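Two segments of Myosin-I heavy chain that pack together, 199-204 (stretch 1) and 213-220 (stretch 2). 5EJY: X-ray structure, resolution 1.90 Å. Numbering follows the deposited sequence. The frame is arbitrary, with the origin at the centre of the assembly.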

ATOM      1  N   ARG A 199      -8.386   8.076 -15.748  1.00 25.83           N
ATOM      2  CA  ARG A 199      -7.438   8.952 -15.070  1.00 27.47           C
ATOM      3  C   ARG A 199      -6.733   8.210 -13.930  1.00 25.76           C
ATOM      4  O   ARG A 199      -7.146   7.122 -13.565  1.00 22.79           O
ATOM      5  CB  ARG A 199      -8.142  10.192 -14.543  1.00 31.62           C
ATOM      6  CG  ARG A 199      -9.156   9.910 -13.460  1.00 35.80           C
ATOM      7  CD  ARG A 199      -9.635  11.207 -12.829  1.00 44.23           C
ATOM      8  NE  ARG A 199     -10.267  10.970 -11.532  1.00 51.01           N
ATOM      9  CZ  ARG A 199     -11.579  10.861 -11.359  1.00 52.37           C
ATOM     10  NH1 ARG A 199     -12.388  10.981 -12.403  1.00 53.01           N
ATOM     11  NH2 ARG A 199     -12.080  10.638 -10.150  1.00 48.94           N
ATOM     12  N   PRO A 200      -5.657   8.798 -13.388  1.00 27.94           N
ATOM     13  CA  PRO A 200      -4.935   8.234 -12.240  1.00 26.17           C
ATOM     14  C   PRO A 200      -5.755   8.287 -10.963  1.00 27.41           C
ATOM     15  O   PRO A 200      -6.690   9.084 -10.866  1.00 26.77           O
ATOM     16  CB  PRO A 200      -3.719   9.161 -12.098  1.00 26.72           C
ATOM     17  CG  PRO A 200      -3.595   9.857 -13.429  1.00 31.29           C
ATOM     18  CD  PRO A 200      -4.997  10.005 -13.916  1.00 30.49           C
ATOM     19  N   ILE A 201      -5.425   7.432  -9.997  1.00 21.09           N
ATOM     20  CA  ILE A 201      -6.000   7.538  -8.671  1.00 23.25           C
ATOM     21  C   ILE A 201      -5.117   8.526  -7.919  1.00 23.70           C
ATOM     22  O   ILE A 201      -3.893   8.422  -7.980  1.00 22.99           O
ATOM     23  CB  ILE A 201      -5.990   6.171  -7.926  1.00 21.62           C
ATOM     24  CG1 ILE A 201      -6.932   5.174  -8.609  1.00 24.17           C
ATOM     25  CG2 ILE A 201      -6.424   6.346  -6.488  1.00 23.74           C
ATOM     26  CD1 ILE A 201      -6.358   4.526  -9.861  1.00 24.29           C
ATOM     27  N   PHE A 202      -5.728   9.502  -7.251  1.00 21.72           N
ATOM     28  CA  PHE A 202      -4.976  10.434  -6.416  1.00 24.79           C
ATOM     29  C   PHE A 202      -4.965   9.951  -4.962  1.00 26.14           C
ATOM     30  O   PHE A 202      -6.023   9.711  -4.375  1.00 27.28           O
ATOM     31  CB  PHE A 202      -5.569  11.852  -6.499  1.00 27.72           C
ATOM     32  CG  PHE A 202      -4.770  12.877  -5.744  1.00 27.29           C
ATOM     33  CD1 PHE A 202      -3.508  13.247  -6.185  1.00 28.14           C
ATOM     34  CD2 PHE A 202      -5.274  13.458  -4.588  1.00 29.87           C
ATOM     35  CE1 PHE A 202      -2.763  14.190  -5.491  1.00 29.27           C
ATOM     36  CE2 PHE A 202      -4.538  14.397  -3.894  1.00 31.73           C
ATOM     37  CZ  PHE A 202      -3.282  14.760  -4.341  1.00 31.27           C
ATOM     38  N   VAL A 203      -3.777   9.760  -4.395  1.00 23.93           N
ATOM     39  CA  VAL A 203      -3.673   9.391  -2.985  1.00 25.47           C
ATOM     40  C   VAL A 203      -2.879  10.431  -2.224  1.00 29.05           C
ATOM     41  O   VAL A 203      -1.974  11.049  -2.768  1.00 26.40           O
ATOM     42  CB  VAL A 203      -3.021   7.998  -2.749  1.00 26.88           C
ATOM     43  CG1 VAL A 203      -3.880   6.900  -3.341  1.00 24.94           C
ATOM     44  CG2 VAL A 203      -1.603   7.947  -3.314  1.00 24.84           C
ATOM     45  N   ARG A 204      -3.230  10.608  -0.956  1.00 23.66           N
ATOM     46  CA  ARG A 204      -2.536  11.533  -0.089  1.00 25.78           C
ATOM     47  C   ARG A 204      -1.640  10.766   0.861  1.00 25.18           C
ATOM     48  O   ARG A 204      -2.087   9.823   1.519  1.00 27.10           O
ATOM     49  CB  ARG A 204      -3.560  12.348   0.697  1.00 31.47           C
ATOM     50  CG  ARG A 204      -4.424  13.248  -0.191  1.00 35.69           C
ATOM     51  CD  ARG A 204      -5.810  13.471   0.441  1.00 43.82           C
ATOM     52  NE  ARG A 204      -6.753  14.085  -0.494  1.00 45.20           N
ATOM     53  CZ  ARG A 204      -6.813  15.390  -0.729  1.00 48.26           C
ATOM     54  NH1 ARG A 204      -5.982  16.209  -0.100  1.00 45.58           N
ATOM     55  NH2 ARG A 204      -7.698  15.877  -1.590  1.00 50.80           N
ATOM     56  N   LYS A 213       1.458  15.030   1.235  1.00 27.26           N
ATOM     57  CA  LYS A 213       1.982  14.911  -0.124  1.00 24.96           C
ATOM     58  C   LYS A 213       0.970  14.204  -1.027  1.00 28.37           C
ATOM     59  O   LYS A 213       0.307  13.278  -0.604  1.00 34.12           O
ATOM     60  CB  LYS A 213       3.278  14.108  -0.137  1.00 25.08           C
ATOM     61  CG  LYS A 213       4.264  14.454   0.961  1.00 30.37           C
ATOM     62  CD  LYS A 213       4.669  15.897   0.934  1.00 32.34           C
ATOM     63  CE  LYS A 213       5.729  16.147   2.004  1.00 38.19           C
ATOM     64  NZ  LYS A 213       6.181  17.568   2.037  1.00 34.53           N
ATOM     65  N   GLY A 214       0.837  14.647  -2.269  1.00 28.45           N
ATOM     66  CA  GLY A 214      -0.076  13.987  -3.186  1.00 28.16           C
ATOM     67  C   GLY A 214       0.682  13.133  -4.189  1.00 26.17           C
ATOM     68  O   GLY A 214       1.754  13.520  -4.619  1.00 27.20           O
ATOM     69  N   LEU A 215       0.147  11.964  -4.534  1.00 25.36           N
ATOM     70  CA  LEU A 215       0.686  11.176  -5.637  1.00 23.52           C
ATOM     71  C   LEU A 215      -0.428  10.754  -6.587  1.00 24.87           C
ATOM     72  O   LEU A 215      -1.535  10.418  -6.159  1.00 25.47           O
ATOM     73  CB  LEU A 215       1.404   9.920  -5.134  1.00 24.21           C
ATOM     74  CG  LEU A 215       2.676  10.013  -4.287  1.00 25.66           C
ATOM     75  CD1 LEU A 215       3.102   8.601  -3.833  1.00 24.24           C
ATOM     76  CD2 LEU A 215       3.812  10.718  -5.049  1.00 26.68           C
ATOM     77  N   HIS A 216      -0.132  10.776  -7.878  1.00 23.06           N
ATOM     78  CA  HIS A 216      -1.039  10.215  -8.867  1.00 23.46           C
ATOM     79  C   HIS A 216      -0.531   8.836  -9.249  1.00 23.63           C
ATOM     80  O   HIS A 216       0.592   8.691  -9.744  1.00 26.63           O
ATOM     81  CB  HIS A 216      -1.152  11.126 -10.097  1.00 22.87           C
ATOM     82  CG  HIS A 216      -1.878  12.405  -9.821  1.00 28.01           C
ATOM     83  ND1 HIS A 216      -1.238  13.546  -9.386  1.00 32.44           N
ATOM     84  CD2 HIS A 216      -3.195  12.713  -9.880  1.00 31.33           C
ATOM     85  CE1 HIS A 216      -2.128  14.505  -9.202  1.00 27.48           C
ATOM     86  NE2 HIS A 216      -3.324  14.024  -9.492  1.00 34.20           N
ATOM     87  N   ILE A 217      -1.355   7.821  -9.004  1.00 21.20           N
ATOM     88  CA  ILE A 217      -0.947   6.444  -9.252  1.00 17.86           C
ATOM     89  C   ILE A 217      -1.939   5.693 -10.139  1.00 22.42           C
ATOM     90  O   ILE A 217      -3.017   6.209 -10.477  1.00 22.36           O
ATOM     91  CB  ILE A 217      -0.770   5.647  -7.911  1.00 20.36           C
ATOM     92  CG1 ILE A 217      -2.109   5.452  -7.194  1.00 19.06           C
ATOM     93  CG2 ILE A 217       0.201   6.372  -6.971  1.00 23.72           C
ATOM     94  CD1 ILE A 217      -1.988   4.573  -5.915  1.00 21.10           C
ATOM     95  N   ASP A 218      -1.573   4.471 -10.515  1.00 20.75           N
ATOM     96  CA  ASP A 218      -2.519   3.599 -11.198  1.00 21.46           C
ATOM     97  C   ASP A 218      -2.750   2.309 -10.430  1.00 22.65           C
ATOM     98  O   ASP A 218      -2.161   2.096  -9.348  1.00 19.48           O
ATOM     99  CB  ASP A 218      -2.168   3.378 -12.693  1.00 20.67           C
ATOM    100  CG  ASP A 218      -0.938   2.504 -12.917  1.00 22.79           C
ATOM    101  OD1 ASP A 218      -0.491   1.780 -12.004  1.00 21.58           O
ATOM    102  OD2 ASP A 218      -0.409   2.531 -14.056  1.00 24.07           O
ATOM    103  N   SER A 219      -3.634   1.463 -10.958  1.00 19.97           N
ATOM    104  CA  SER A 219      -4.021   0.244 -10.237  1.00 17.76           C
ATOM    105  C   SER A 219      -2.845  -0.666  -9.897  1.00 18.92           C
ATOM    106  O   SER A 219      -2.895  -1.406  -8.907  1.00 18.08           O
ATOM    107  CB  SER A 219      -5.033  -0.552 -11.073  1.00 18.34           C
ATOM    108  OG  SER A 219      -6.165   0.259 -11.344  1.00 20.29           O
ATOM    109  N   ALA A 220      -1.804  -0.627 -10.722  1.00 17.26           N
ATOM    110  CA  ALA A 220      -0.654  -1.531 -10.566  1.00 16.49           C
ATOM    111  C   ALA A 220       0.499  -0.925  -9.768  1.00 17.19           C
ATOM    112  O   ALA A 220       1.521  -1.579  -9.570  1.00 20.97           O
ATOM    113  CB  ALA A 220      -0.147  -1.974 -11.925  1.00 20.60           C
TER

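Strands 201-204 and 213-217 run antiparallel, their N-to-C directions 152° apart, and bury 523 Å² between the stretches. Along stretch 2, Lys-213 contributes backbone: its O accepts a CA-H...O contact from Arg-204 CA at 3.4 Å, while its side-chain end leads away.

Gly-214 faces Arg-204 in a non-hydrogen-bonded pair (CA-CA 4.7 Å). The Phe-202 ring reaches across to it, CZ lying 3.5 Å from Gly-214 CA; an ideal CB there would sit 2.4 Å from Phe-202 CZ, a clash, so the ring occupies space that a side chain would need.

Leu-215 and Val-203 form a hydrogen-bonded pair: Leu-215 N donates to Val-203 O and Val-203 N to Leu-215 O, both at 2.9 Å and near-linear (169° and 167°). Their side chains share the buried face, with Leu-215 CB 4.0 Å from Val-203 CG2.

His-216 returns to the exposed face beside Phe-202. The rings meet obliquely, centroids 4.8 Å apart and planes at 47°, with Phe-202 CD1 over one imidazole face; Pro-200 CB approaches His-216 CB at 3.8 Å.

Ile-217 closes the ladder. Its N donates to Ile-201 O (2.8 Å, 177°), and its O accepts from Ile-201 N (2.7 Å, 148°). On the buried face, Ile-217 CD1 packs 4.0 Å from Val-203 CG1, an apolar contact diagonal to the register.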